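Local coordinates for CELL division control protein 6 (PDB 1FNN) that probably helps regulate the initiation of DNA replication as a nucleotide-binding AAA+ ATPase of the Cdc6/Cdc18 family with a C-terminal winged-helix domain, at residues P307-F311 with G312-E316; L295-V298 with R299-I303; L286-H289 with E290-L294; N340-E344 with K345-E349; G213-E217 with D218-M222. One frame throughout, in Å; residues are numbered along the deposited sequence.

Contact 1: residues P307-F311 with G312-E316; sequences PYITF and GDAEE
Thr310 caps the backbone of Asp313 where the short strand 309-310 of the winged-helix domain runs into helix 311-324, a classical N-cap with a hydrophobic staple beside it. Gly312 lies in the first turn and passes the chain on, its O receiving Glu316 N. Asp313 comes next: its N donates to Thr310 OG1 at 3.0 Å (155° at the hydrogen), a bond made possible because OG1 stands between the backbone N and the carbonyl carbon of Thr310 (chi1 62°), within reach of Asp313 N. The Asp313 carboxylate swings back across Ile309 at about a right angle, with OD2 3.5 Å from Ile309 CG2, while OD1 is hydrogen-bonded to Ser300 of helix 288-304. Ala314 N donates to Thr310 O at 3.1 Å in the first main-chain helical bond of the turn. Its methyl completes the staple: Ala314 CB is 4.0 Å from Ile309 CD1, and Phe293 covers the same alanine from helix 288-304. Glu315 N follows with a 3.0 Å bond to Phe311 O. The side chains of that pair also meet, beside helix 332-344, where Phe311 packs edge-to-face on His332. His332 ND1 is hydrogen-bonded to Glu315 OE1, and this same oxygen rests 3.7 Å from Phe311 CE2, the carboxylate and ring planes standing 83° apart.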
loop_
_atom_site.group_PDB
_atom_site.type_symbol
_atom_site.label_atom_id
_atom_site.label_comp_id
_atom_site.label_asym_id
_atom_site.label_seq_id
_atom_site.Cartn_x
_atom_site.Cartn_y
_atom_site.Cartn_z
ATOM N N PRO A 307 5.186 17.336 -15.386
ATOM C CA PRO A 307 5.084 17.020 -13.961
ATOM C C PRO A 307 5.976 17.925 -13.105
ATOM O O PRO A 307 5.571 18.344 -12.007
ATOM C CB PRO A 307 5.505 15.552 -13.875
ATOM C CG PRO A 307 5.232 15.018 -15.268
ATOM C CD PRO A 307 5.672 16.166 -16.175
ATOM N N TYR A 308 7.208 18.191 -13.535
ATOM C CA TYR A 308 8.119 18.998 -12.723
ATOM C C TYR A 308 8.576 20.301 -13.373
ATOM O O TYR A 308 8.594 20.455 -14.597
ATOM C CB TYR A 308 9.410 18.233 -12.390
ATOM C CG TYR A 308 9.125 16.972 -11.617
ATOM C CD1 TYR A 308 8.898 15.766 -12.322
ATOM C CD2 TYR A 308 9.074 16.956 -10.240
ATOM C CE1 TYR A 308 8.632 14.601 -11.618
ATOM C CE2 TYR A 308 8.810 15.790 -9.563
ATOM C CZ TYR A 308 8.588 14.606 -10.253
ATOM O OH TYR A 308 8.324 13.471 -9.515
ATOM N N ILE A 309 8.804 21.324 -12.524
ATOM C CA ILE A 309 9.465 22.540 -13.037
ATOM C C ILE A 309 10.657 22.764 -12.120
ATOM O O ILE A 309 10.810 22.222 -11.023
ATOM C CB ILE A 309 8.565 23.745 -13.233
ATOM C CG1 ILE A 309 7.698 24.069 -12.003
ATOM C CG2 ILE A 309 7.610 23.605 -14.409
ATOM C CD1 ILE A 309 8.377 24.873 -10.940
ATOM N N THR A 310 11.652 23.472 -12.600
ATOM C CA THR A 310 12.891 23.675 -11.859
ATOM C C THR A 310 12.736 24.780 -10.820
ATOM O O THR A 310 11.842 25.608 -10.988
ATOM C CB THR A 310 14.059 24.027 -12.800
ATOM O OG1 THR A 310 13.776 25.256 -13.479
ATOM C CG2 THR A 310 14.260 22.929 -13.833
ATOM N N PHE A 311 13.565 24.882 -9.815
ATOM C CA PHE A 311 13.560 25.981 -8.854
ATOM C C PHE A 311 13.803 27.302 -9.586
ATOM O O PHE A 311 13.101 28.289 -9.326
ATOM C CB PHE A 311 14.555 25.751 -7.716
ATOM C CG PHE A 311 14.562 26.884 -6.695
ATOM C CD1 PHE A 311 13.879 26.750 -5.506
ATOM C CD2 PHE A 311 15.240 28.056 -6.936
ATOM C CE1 PHE A 311 13.872 27.765 -4.566
ATOM C CE2 PHE A 311 15.242 29.082 -6.007
ATOM C CZ PHE A 311 14.553 28.930 -4.820
ATOM N N GLY A 312 14.688 27.332 -10.582
ATOM C CA GLY A 312 14.935 28.539 -11.363
ATOM C C GLY A 312 13.712 29.027 -12.112
ATOM O O GLY A 312 13.382 30.226 -12.245
ATOM N N ASP A 313 12.947 28.068 -12.680
ATOM C CA ASP A 313 11.690 28.390 -13.320
ATOM C C ASP A 313 10.755 29.095 -12.330
ATOM O O ASP A 313 10.053 30.050 -12.693
ATOM C CB ASP A 313 10.967 27.125 -13.819
ATOM C CG ASP A 313 9.756 27.375 -14.687
ATOM O OD1 ASP A 313 9.168 28.486 -14.703
ATOM O OD2 ASP A 313 9.340 26.424 -15.408
ATOM N N ALA A 314 10.553 28.471 -11.174
ATOM C CA ALA A 314 9.636 29.027 -10.177
ATOM C C ALA A 314 10.075 30.468 -9.767
ATOM O O ALA A 314 9.237 31.301 -9.437
ATOM C CB ALA A 314 9.716 28.075 -8.985
ATOM N N GLU A 315 11.354 30.670 -9.579
ATOM C CA GLU A 315 11.902 31.978 -9.172
ATOM C C GLU A 315 11.726 33.025 -10.262
ATOM O O GLU A 315 11.097 34.070 -9.995
ATOM C CB GLU A 315 13.369 31.893 -8.742
ATOM C CG GLU A 315 13.902 33.303 -8.413
ATOM C CD GLU A 315 15.210 33.282 -7.656
ATOM O OE1 GLU A 315 15.921 32.272 -7.763
ATOM O OE2 GLU A 315 15.547 34.262 -6.943
ATOM N N GLU A 316 11.897 32.665 -11.536
ATOM C CA GLU A 316 11.575 33.620 -12.598
ATOM C C GLU A 316 10.098 33.902 -12.674
ATOM O O GLU A 316 9.633 35.032 -12.916
ATOM C CB GLU A 316 12.164 33.204 -13.954
ATOM C CG GLU A 316 13.677 33.410 -13.986
ATOM C CD GLU A 316 14.085 34.826 -13.555
ATOM O OE1 GLU A 316 13.433 35.810 -13.984
ATOM O OE2 GLU A 316 15.062 34.941 -12.774
#

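Contact 2: residues L295-V298 with R299-I303; sequences LAIV and RSLKI
Within helix 288-304 of the winged-helix domain, successive i to i+4 pairs align, beginning with Leu295 and Arg299. Leu295 lies under one face of the Arg299 guanidinium, with CD2 3.9 Å from NH2 and CD1 3.9 Å from NE. The arginine chain is extended from CG to NE, which carries its charged end obliquely across the leucine to a salt bridge of NH1 with Glu324. An alanine in place of Arg299 would probably leave Glu324 without this mate and the Leu295 methyls uncovered on that side. One residue on, Ala296 O accepts Ser300 N at 3.1 Å, the donor tilted 34° from the carbonyl plane; Ser300 OG is also 3.0 Å from Ala296 O, but Asp313 competes for its proton. Ile297 CG2 and Leu301 CD1 touch at 3.9 Å, the two chains side by side and pointing the same way. Val298 CG1 meets Lys302 CD at 3.8 Å in the same fashion, and the lysine then bends at its last two torsions toward a salt bridge with Glu377. The segment is thus held on several sides: helix 311-324 along Ala296, Arg299 and Ser300, helix 373-387 along Leu295 and Val298, and strand 309-310 against Ser300 and Leu301.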
loop_
_atom_site.group_PDB
_atom_site.type_symbol
_atom_site.label_atom_id
_atom_site.label_comp_id
_atom_site.label_asym_id
_atom_site.label_seq_id
_atom_site.Cartn_x
_atom_site.Cartn_y
_atom_site.Cartn_z
ATOM N N LEU A 295 1.924 30.460 -5.661
ATOM C CA LEU A 295 1.282 30.892 -6.891
ATOM C C LEU A 295 2.221 30.819 -8.070
ATOM O O LEU A 295 1.834 30.401 -9.196
ATOM C CB LEU A 295 0.712 32.334 -6.820
ATOM C CG LEU A 295 -0.014 32.866 -8.038
ATOM C CD1 LEU A 295 -1.107 31.869 -8.503
ATOM C CD2 LEU A 295 -0.727 34.181 -7.684
ATOM N N ALA A 296 3.496 31.195 -7.898
ATOM C CA ALA A 296 4.415 31.172 -9.015
ATOM C C ALA A 296 4.626 29.701 -9.528
ATOM O O ALA A 296 4.976 29.493 -10.690
ATOM C CB ALA A 296 5.784 31.654 -8.536
ATOM N N ILE A 297 4.838 28.796 -8.602
ATOM C CA ILE A 297 5.070 27.368 -8.944
ATOM C C ILE A 297 3.839 26.887 -9.704
ATOM O O ILE A 297 3.920 26.258 -10.754
ATOM C CB ILE A 297 5.276 26.576 -7.649
ATOM C CG1 ILE A 297 6.618 26.939 -6.981
ATOM C CG2 ILE A 297 5.229 25.057 -7.925
ATOM C CD1 ILE A 297 6.712 26.385 -5.561
ATOM N N VAL A 298 2.635 27.140 -9.224
ATOM C CA VAL A 298 1.401 26.882 -9.909
ATOM C C VAL A 298 1.394 27.437 -11.325
ATOM O O VAL A 298 1.003 26.715 -12.283
ATOM C CB VAL A 298 0.170 27.381 -9.149
ATOM C CG1 VAL A 298 -1.080 27.274 -10.055
ATOM C CG2 VAL A 298 -0.069 26.633 -7.851
ATOM N N ARG A 299 1.790 28.697 -11.540
ATOM C CA ARG A 299 1.835 29.270 -12.887
ATOM C C ARG A 299 2.868 28.663 -13.818
ATOM O O ARG A 299 2.577 28.389 -15.029
ATOM C CB ARG A 299 2.060 30.824 -12.863
ATOM C CG ARG A 299 0.803 31.492 -12.316
ATOM C CD ARG A 299 0.661 32.962 -12.681
ATOM N NE ARG A 299 -0.513 33.519 -11.988
ATOM C CZ ARG A 299 -0.723 34.829 -11.870
ATOM N NH1 ARG A 299 0.147 35.681 -12.394
ATOM N NH2 ARG A 299 -1.808 35.245 -11.228
ATOM N N SER A 300 4.044 28.311 -13.357
ATOM C CA SER A 300 5.035 27.684 -14.196
ATOM C C SER A 300 4.524 26.257 -14.620
ATOM O O SER A 300 4.916 25.840 -15.702
ATOM C CB SER A 300 6.376 27.451 -13.535
ATOM O OG SER A 300 6.845 28.643 -12.918
ATOM N N LEU A 301 3.903 25.557 -13.703
ATOM C CA LEU A 301 3.470 24.168 -13.969
ATOM C C LEU A 301 2.307 24.153 -14.942
ATOM O O LEU A 301 2.253 23.326 -15.861
ATOM C CB LEU A 301 3.067 23.494 -12.652
ATOM C CG LEU A 301 4.173 22.952 -11.762
ATOM C CD1 LEU A 301 3.597 22.566 -10.407
ATOM C CD2 LEU A 301 4.900 21.749 -12.418
ATOM N N LYS A 302 1.399 25.140 -14.880
ATOM C CA LYS A 302 0.378 25.351 -15.879
ATOM C C LYS A 302 0.943 25.581 -17.271
ATOM O O LYS A 302 0.367 25.098 -18.249
ATOM C CB LYS A 302 -0.546 26.525 -15.510
ATOM C CG LYS A 302 -1.605 26.126 -14.516
ATOM C CD LYS A 302 -2.149 27.312 -13.751
ATOM C CE LYS A 302 -3.668 27.302 -13.701
ATOM N NZ LYS A 302 -4.197 27.957 -14.945
ATOM N N ILE A 303 2.022 26.324 -17.380
ATOM C CA ILE A 303 2.719 26.601 -18.622
ATOM C C ILE A 303 3.492 25.373 -19.090
ATOM O O ILE A 303 3.532 25.079 -20.286
ATOM C CB ILE A 303 3.689 27.786 -18.447
ATOM C CG1 ILE A 303 2.869 29.086 -18.310
ATOM C CG2 ILE A 303 4.714 27.941 -19.553
ATOM C CD1 ILE A 303 3.636 30.195 -17.610
#

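Contact 3: residues L286-H289 with E290-L294; sequences LPLH and EKLFL
Leu292 reaches over a face of the His289 ring in the first turns of helix 288-304, the helix that follows helix 280-285 in the winged-helix domain. Leu292 CD1 stands 3.8 Å from the ring centroid and 18° off the ring normal, a CH-pi contact offset somewhat toward the rim. The same methyl is 4.0 Å from Leu288 CG, so it wedges between two side chains of the preceding turn. On another side of the helix, Glu290 runs at about a right angle to Leu286, and its OE2 lies 3.5 Å from Pro287 CD; the place of OE1, crowded against Asp341, is less sure. Lys291 takes a third direction. Its chain is extended as far as CE and then bends (chi4 75°), which folds NZ back onto Leu286 O at 2.8 Å, in the carbonyl plane; NZ also bonds Ile284 O. The regular helix starts from Pro287 at the N-cap, whose O receives Lys291 N at 3.1 Å. The chemistry divides accordingly. The buried ammonium group of Lys291 satisfies two main-chain carbonyls and ties the entry of the helix to the preceding one. The imidazole is fixed in rotation by Tyr318 at ND1 and Glu327 at NE2, and that carboxylate would probably favour a proton on NE2.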
loop_
_atom_site.group_PDB
_atom_site.type_symbol
_atom_site.label_atom_id
_atom_site.label_comp_id
_atom_site.label_asym_id
_atom_site.label_seq_id
_atom_site.Cartn_x
_atom_site.Cartn_y
_atom_site.Cartn_z
ATOM N N LEU A 286 0.170 30.534 5.467
ATOM C CA LEU A 286 1.472 30.821 4.877
ATOM C C LEU A 286 1.675 32.347 4.926
ATOM O O LEU A 286 0.764 33.107 4.551
ATOM C CB LEU A 286 1.539 30.334 3.419
ATOM C CG LEU A 286 1.156 28.831 3.265
ATOM C CD1 LEU A 286 1.221 28.388 1.817
ATOM C CD2 LEU A 286 1.976 27.922 4.168
ATOM N N PRO A 287 2.922 32.738 5.041
ATOM C CA PRO A 287 3.316 34.131 4.878
ATOM C C PRO A 287 2.963 34.578 3.478
ATOM O O PRO A 287 3.065 33.734 2.543
ATOM C CB PRO A 287 4.838 34.115 4.971
ATOM C CG PRO A 287 5.120 32.947 5.861
ATOM C CD PRO A 287 4.050 31.913 5.554
ATOM N N LEU A 288 2.772 35.889 3.296
ATOM C CA LEU A 288 2.507 36.446 1.992
ATOM C C LEU A 288 3.407 35.951 0.868
ATOM O O LEU A 288 2.957 35.581 -0.216
ATOM C CB LEU A 288 2.599 37.996 1.977
ATOM C CG LEU A 288 2.380 38.718 0.669
ATOM C CD1 LEU A 288 1.006 38.427 0.067
ATOM C CD2 LEU A 288 2.536 40.248 0.809
ATOM N N HIS A 289 4.716 36.120 0.956
ATOM C CA HIS A 289 5.640 35.764 -0.097
ATOM C C HIS A 289 5.688 34.239 -0.365
ATOM O O HIS A 289 6.117 33.892 -1.442
ATOM C CB HIS A 289 7.038 36.348 0.194
ATOM C CG HIS A 289 6.955 37.769 -0.328
ATOM N ND1 HIS A 289 7.296 38.098 -1.621
ATOM C CD2 HIS A 289 6.562 38.918 0.286
ATOM C CE1 HIS A 289 7.120 39.403 -1.780
ATOM N NE2 HIS A 289 6.677 39.914 -0.645
ATOM N N GLU A 290 5.428 33.406 0.604
ATOM C CA GLU A 290 5.314 31.957 0.400
ATOM C C GLU A 290 4.059 31.646 -0.414
ATOM O O GLU A 290 4.079 30.749 -1.258
ATOM C CB GLU A 290 5.288 31.219 1.736
ATOM C CG GLU A 290 5.249 29.679 1.603
ATOM C CD GLU A 290 5.572 28.974 2.903
ATOM O OE1 GLU A 290 5.340 27.749 3.010
ATOM O OE2 GLU A 290 6.068 29.613 3.868
ATOM N N LYS A 291 2.939 32.346 -0.191
ATOM C CA LYS A 291 1.777 32.313 -1.046
ATOM C C LYS A 291 2.092 32.726 -2.472
ATOM O O LYS A 291 1.721 32.067 -3.442
ATOM C CB LYS A 291 0.581 33.203 -0.613
ATOM C CG LYS A 291 -0.051 32.738 0.711
ATOM C CD LYS A 291 -1.328 33.546 0.895
ATOM C CE LYS A 291 -2.250 33.108 1.987
ATOM N NZ LYS A 291 -1.763 33.483 3.344
ATOM N N LEU A 292 2.808 33.824 -2.666
ATOM C CA LEU A 292 3.200 34.325 -3.956
ATOM C C LEU A 292 4.127 33.303 -4.636
ATOM O O LEU A 292 3.993 33.090 -5.841
ATOM C CB LEU A 292 3.959 35.687 -3.812
ATOM C CG LEU A 292 3.030 36.856 -3.336
ATOM C CD1 LEU A 292 3.878 38.092 -2.978
ATOM C CD2 LEU A 292 2.024 37.198 -4.419
ATOM N N PHE A 293 5.052 32.746 -3.882
ATOM C CA PHE A 293 5.944 31.738 -4.460
ATOM C C PHE A 293 5.114 30.463 -4.838
ATOM O O PHE A 293 5.370 29.950 -5.915
ATOM C CB PHE A 293 6.962 31.338 -3.410
ATOM C CG PHE A 293 8.080 30.497 -4.003
ATOM C CD1 PHE A 293 8.802 30.922 -5.084
ATOM C CD2 PHE A 293 8.355 29.265 -3.418
ATOM C CE1 PHE A 293 9.824 30.152 -5.627
ATOM C CE2 PHE A 293 9.380 28.477 -3.952
ATOM C CZ PHE A 293 10.104 28.923 -5.047
ATOM N N LEU A 294 4.156 30.065 -4.012
ATOM C CA LEU A 294 3.340 28.902 -4.387
ATOM C C LEU A 294 2.519 29.225 -5.618
ATOM O O LEU A 294 2.525 28.477 -6.631
ATOM C CB LEU A 294 2.449 28.484 -3.215
ATOM C CG LEU A 294 1.455 27.339 -3.523
ATOM C CD1 LEU A 294 2.231 26.060 -3.886
ATOM C CD2 LEU A 294 0.586 27.105 -2.294
#

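Contact 4: residues N340-E344 with K345-E349; sequences NDLRE and KGIVE
Leu342 and Ile347 meet across a Schellman motif that ends helix 332-344 and turns the chain toward strand 349-352 of the winged-helix domain. This is the tight part. Ile347 N donates to Leu342 O at 3.0 Å and Gly346 N to Arg343 O at 2.9 Å; between them Gly346 takes a positive phi of 81°, where a CB would jam against the preceding carbonyl oxygen. The apolar contact that goes with the motif is made by Leu342 CD2 and Ile347 CD1, 3.8 Å apart, with Ile347 also touching Leu294 and Val282 of neighbouring helices and Val348 packed beside Leu342. Val348 N is buried there without a partner. The other flank is looser and lies nearer solvent: the extended Lys345 chain runs obliquely across Asp341, its CE 3.5 Å from OD1, but the salt bridge from NZ to Asp341 OD2 is long and the place of that oxygen less sure. A water finishes the turn, donating to Arg343 O at 2.8 Å and to Val348 O at 2.7 Å.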
loop_
_atom_site.group_PDB
_atom_site.type_symbol
_atom_site.label_atom_id
_atom_site.label_comp_id
_atom_site.label_asym_id
_atom_site.label_seq_id
_atom_site.Cartn_x
_atom_site.Cartn_y
_atom_site.Cartn_z
ATOM N N ASN A 340 11.262 24.790 1.140
ATOM C CA ASN A 340 11.378 23.825 2.225
ATOM C C ASN A 340 10.120 23.683 3.058
ATOM O O ASN A 340 9.774 22.574 3.453
ATOM C CB ASN A 340 12.467 24.298 3.199
ATOM C CG ASN A 340 13.612 23.313 3.065
ATOM O OD1 ASN A 340 13.440 22.239 3.650
ATOM N ND2 ASN A 340 14.612 23.774 2.334
ATOM N N ASP A 341 9.513 24.830 3.419
ATOM C CA ASP A 341 8.278 24.788 4.208
ATOM C C ASP A 341 7.125 24.177 3.429
ATOM O O ASP A 341 6.327 23.355 3.926
ATOM C CB ASP A 341 7.945 26.234 4.686
ATOM C CG ASP A 341 6.735 26.274 5.572
ATOM O OD1 ASP A 341 6.724 25.733 6.699
ATOM O OD2 ASP A 341 5.688 26.855 5.204
ATOM N N LEU A 342 6.957 24.554 2.165
ATOM C CA LEU A 342 5.855 23.979 1.350
ATOM C C LEU A 342 6.072 22.467 1.199
ATOM O O LEU A 342 5.113 21.694 1.332
ATOM C CB LEU A 342 5.862 24.650 -0.029
ATOM C CG LEU A 342 5.467 26.133 -0.087
ATOM C CD1 LEU A 342 5.787 26.676 -1.496
ATOM C CD2 LEU A 342 3.970 26.348 0.238
ATOM N N ARG A 343 7.324 22.042 1.058
ATOM C CA ARG A 343 7.592 20.600 0.974
ATOM C C ARG A 343 7.252 19.893 2.288
ATOM O O ARG A 343 6.587 18.863 2.337
ATOM C CB ARG A 343 9.065 20.357 0.689
ATOM C CG ARG A 343 9.463 18.896 0.472
ATOM C CD ARG A 343 10.974 18.741 0.710
ATOM N NE ARG A 343 11.189 18.433 2.114
ATOM C CZ ARG A 343 11.676 19.122 3.120
ATOM N NH1 ARG A 343 12.112 20.361 3.007
ATOM N NH2 ARG A 343 11.744 18.559 4.315
ATOM N N GLU A 344 7.655 20.465 3.412
ATOM C CA GLU A 344 7.384 19.911 4.754
ATOM C C GLU A 344 5.904 19.785 5.010
ATOM O O GLU A 344 5.419 18.815 5.616
ATOM C CB GLU A 344 8.040 20.863 5.763
ATOM C CG GLU A 344 8.656 20.248 7.002
ATOM C CD GLU A 344 9.941 19.538 6.602
ATOM O OE1 GLU A 344 10.338 19.772 5.433
ATOM O OE2 GLU A 344 10.525 18.789 7.405
ATOM N N LYS A 345 5.104 20.739 4.481
ATOM C CA LYS A 345 3.663 20.649 4.665
ATOM C C LYS A 345 2.977 19.738 3.654
ATOM O O LYS A 345 1.752 19.640 3.692
ATOM C CB LYS A 345 3.029 22.062 4.627
ATOM C CG LYS A 345 3.626 22.905 5.780
ATOM C CD LYS A 345 3.020 24.298 5.827
ATOM C CE LYS A 345 3.382 24.909 7.219
ATOM N NZ LYS A 345 2.728 26.253 7.201
ATOM N N GLY A 346 3.676 19.152 2.682
ATOM C CA GLY A 346 2.957 18.266 1.741
ATOM C C GLY A 346 2.233 19.040 0.657
ATOM O O GLY A 346 1.507 18.443 -0.148
ATOM N N ILE A 347 2.528 20.345 0.513
ATOM C CA ILE A 347 1.861 21.149 -0.507
ATOM C C ILE A 347 2.460 20.935 -1.872
ATOM O O ILE A 347 1.805 20.943 -2.915
ATOM C CB ILE A 347 1.874 22.666 -0.120
ATOM C CG1 ILE A 347 1.088 22.837 1.171
ATOM C CG2 ILE A 347 1.216 23.513 -1.207
ATOM C CD1 ILE A 347 1.240 24.199 1.850
ATOM N N VAL A 348 3.789 20.778 -1.910
ATOM C CA VAL A 348 4.575 20.566 -3.123
ATOM C C VAL A 348 5.465 19.335 -2.901
ATOM O O VAL A 348 5.653 18.981 -1.730
ATOM C CB VAL A 348 5.381 21.879 -3.174
ATOM C CG1 VAL A 348 6.847 21.714 -2.895
ATOM C CG2 VAL A 348 4.968 22.820 -4.288
ATOM N N GLU A 349 5.918 18.679 -3.963
ATOM C CA GLU A 349 6.912 17.612 -3.767
ATOM C C GLU A 349 8.161 18.017 -4.480
ATOM O O GLU A 349 8.047 18.697 -5.520
ATOM C CB GLU A 349 6.342 16.278 -4.348
ATOM C CG GLU A 349 5.116 15.843 -3.514
ATOM C CD GLU A 349 3.811 16.418 -4.045
ATOM O OE1 GLU A 349 3.592 16.556 -5.268
ATOM O OE2 GLU A 349 2.926 16.763 -3.225
HETATM O O HOH W 1 6.454 17.205 0.143
#

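Contact 5: residues G213-E217 with D218-M222; sequences GSYSE and DILQM
Ser216 OG stands between its own backbone N and carbonyl carbon (chi1 58°), a setting that aims it at Ile219 N and makes Ser216 the N-cap of helix 217-227 in the AAA+ lid domain. Tyr215 has the same first torsion (chi1 58°), which places its ring within touch of Leu220. The capping bond from Ile219 N to Ser216 OG is 3.2 Å long, with 151° at the hydrogen. Ser216 O receives two weak bonds besides, from Ile219 N and from Leu220 N, so the first turn relies on both oxygens of the serine. The stronger main-chain bond comes one residue later, from Gln221 N to Glu217 O at 2.9 Å. Along that step the Glu217 and Gln221 side chains cross obliquely, and Gln221 CG lies 3.4 Å from Glu217 O. An alanine in place of Gln221 lacks CG and is likely to leave Glu217 O and the Glu217 side chain without their aliphatic cover. Ile219 faces Pro264 and Val267 of helix 264-274, whereas Leu220 packs on Phe199 and Leu203 of helix 195-209, its side chain about 8 Å from that of Arg205, an ADP-binding residue. Tyr215 leans on that same helix through Ala206 and Lys207. Between the residue before the cap and the fourth of the helix, a hydrophobic staple closes the arrangement: Tyr215 CD1 to Leu220 CD2, 3.9 Å.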
loop_
_atom_site.group_PDB
_atom_site.type_symbol
_atom_site.label_atom_id
_atom_site.label_comp_id
_atom_site.label_asym_id
_atom_site.label_seq_id
_atom_site.Cartn_x
_atom_site.Cartn_y
_atom_site.Cartn_z
ATOM N N GLY A 213 4.828 4.004 -24.720
ATOM C CA GLY A 213 4.843 5.420 -24.950
ATOM C C GLY A 213 3.715 6.236 -24.367
ATOM O O GLY A 213 3.719 7.465 -24.544
ATOM N N SER A 214 2.774 5.657 -23.624
ATOM C CA SER A 214 1.663 6.406 -23.090
ATOM C C SER A 214 1.971 7.023 -21.717
ATOM O O SER A 214 1.071 7.603 -21.114
ATOM C CB SER A 214 0.411 5.514 -23.061
ATOM O OG SER A 214 0.598 4.437 -22.146
ATOM N N TYR A 215 3.118 6.728 -21.138
ATOM C CA TYR A 215 3.424 7.162 -19.788
ATOM C C TYR A 215 4.886 7.530 -19.806
ATOM O O TYR A 215 5.677 6.915 -20.527
ATOM C CB TYR A 215 3.088 6.127 -18.676
ATOM C CG TYR A 215 3.868 4.868 -19.006
ATOM C CD1 TYR A 215 5.142 4.689 -18.505
ATOM C CD2 TYR A 215 3.286 3.900 -19.835
ATOM C CE1 TYR A 215 5.856 3.558 -18.812
ATOM C CE2 TYR A 215 4.014 2.754 -20.139
ATOM C CZ TYR A 215 5.275 2.599 -19.630
ATOM O OH TYR A 215 6.003 1.474 -19.920
ATOM N N SER A 216 5.306 8.524 -19.016
ATOM C CA SER A 216 6.753 8.800 -19.002
ATOM C C SER A 216 7.294 8.486 -17.626
ATOM O O SER A 216 6.533 8.334 -16.678
ATOM C CB SER A 216 7.010 10.295 -19.294
ATOM O OG SER A 216 6.295 11.016 -18.271
ATOM N N GLU A 217 8.600 8.427 -17.501
ATOM C CA GLU A 217 9.221 8.189 -16.201
ATOM C C GLU A 217 8.824 9.321 -15.227
ATOM O O GLU A 217 8.537 9.090 -14.058
ATOM C CB GLU A 217 10.722 8.237 -16.426
ATOM C CG GLU A 217 11.572 8.204 -15.167
ATOM C CD GLU A 217 13.041 8.031 -15.514
ATOM O OE1 GLU A 217 13.744 9.044 -15.694
ATOM O OE2 GLU A 217 13.482 6.870 -15.606
ATOM N N ASP A 218 8.754 10.554 -15.747
ATOM C CA ASP A 218 8.393 11.691 -14.888
ATOM C C ASP A 218 6.996 11.515 -14.313
ATOM O O ASP A 218 6.789 11.905 -13.164
ATOM C CB ASP A 218 8.414 13.041 -15.616
ATOM C CG ASP A 218 9.827 13.552 -15.842
ATOM O OD1 ASP A 218 10.782 12.979 -15.281
ATOM O OD2 ASP A 218 9.977 14.540 -16.597
ATOM N N ILE A 219 6.054 10.974 -15.095
ATOM C CA ILE A 219 4.689 10.820 -14.568
ATOM C C ILE A 219 4.636 9.810 -13.436
ATOM O O ILE A 219 3.869 9.924 -12.467
ATOM C CB ILE A 219 3.700 10.476 -15.684
ATOM C CG1 ILE A 219 3.297 11.752 -16.441
ATOM C CG2 ILE A 219 2.444 9.745 -15.194
ATOM C CD1 ILE A 219 2.226 12.590 -15.758
ATOM N N LEU A 220 5.403 8.722 -13.582
ATOM C CA LEU A 220 5.417 7.672 -12.550
ATOM C C LEU A 220 6.097 8.256 -11.305
ATOM O O LEU A 220 5.683 7.991 -10.181
ATOM C CB LEU A 220 6.264 6.522 -13.131
ATOM C CG LEU A 220 5.566 5.316 -13.756
ATOM C CD1 LEU A 220 4.166 5.592 -14.253
ATOM C CD2 LEU A 220 6.438 4.631 -14.809
ATOM N N GLN A 221 7.156 9.051 -11.553
ATOM C CA GLN A 221 7.855 9.679 -10.420
ATOM C C GLN A 221 6.953 10.634 -9.624
ATOM O O GLN A 221 6.983 10.606 -8.385
ATOM C CB GLN A 221 9.114 10.414 -10.852
ATOM C CG GLN A 221 10.330 9.595 -11.232
ATOM C CD GLN A 221 11.343 10.408 -12.018
ATOM O OE1 GLN A 221 11.041 11.479 -12.567
ATOM N NE2 GLN A 221 12.577 9.928 -12.099
ATOM N N MET A 222 6.071 11.320 -10.323
ATOM C CA MET A 222 5.069 12.217 -9.692
ATOM C C MET A 222 4.145 11.498 -8.750
ATOM O O MET A 222 3.859 11.880 -7.585
ATOM C CB MET A 222 4.356 12.926 -10.833
ATOM C CG MET A 222 3.204 13.853 -10.457
ATOM S SD MET A 222 2.352 14.511 -11.908
ATOM C CE MET A 222 0.986 15.376 -11.155
#

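How the contacts relate
Contact 5 comes first along the chain, in the lid domain; contacts 3, 2, 1 and 4 follow in that order, all in the winged-helix domain. Contacts 3 and 2 occupy successive parts of helix 288-304, their centres about 13 Å apart. Contact 1 begins helix 311-324, and contact 4 ends helix 332-344. The centres of contacts 1 and 2 are about 8 Å apart, those of contacts 3 and 4 about 12 Å, and contact 4 touches both 3 and 2. Together they mark starts, middle and end of the three helices that form the core of this domain. Contacts 1 and 5, with centres about 19 Å apart, touch through Pro307 and Tyr308, joining the lid to the winged helix.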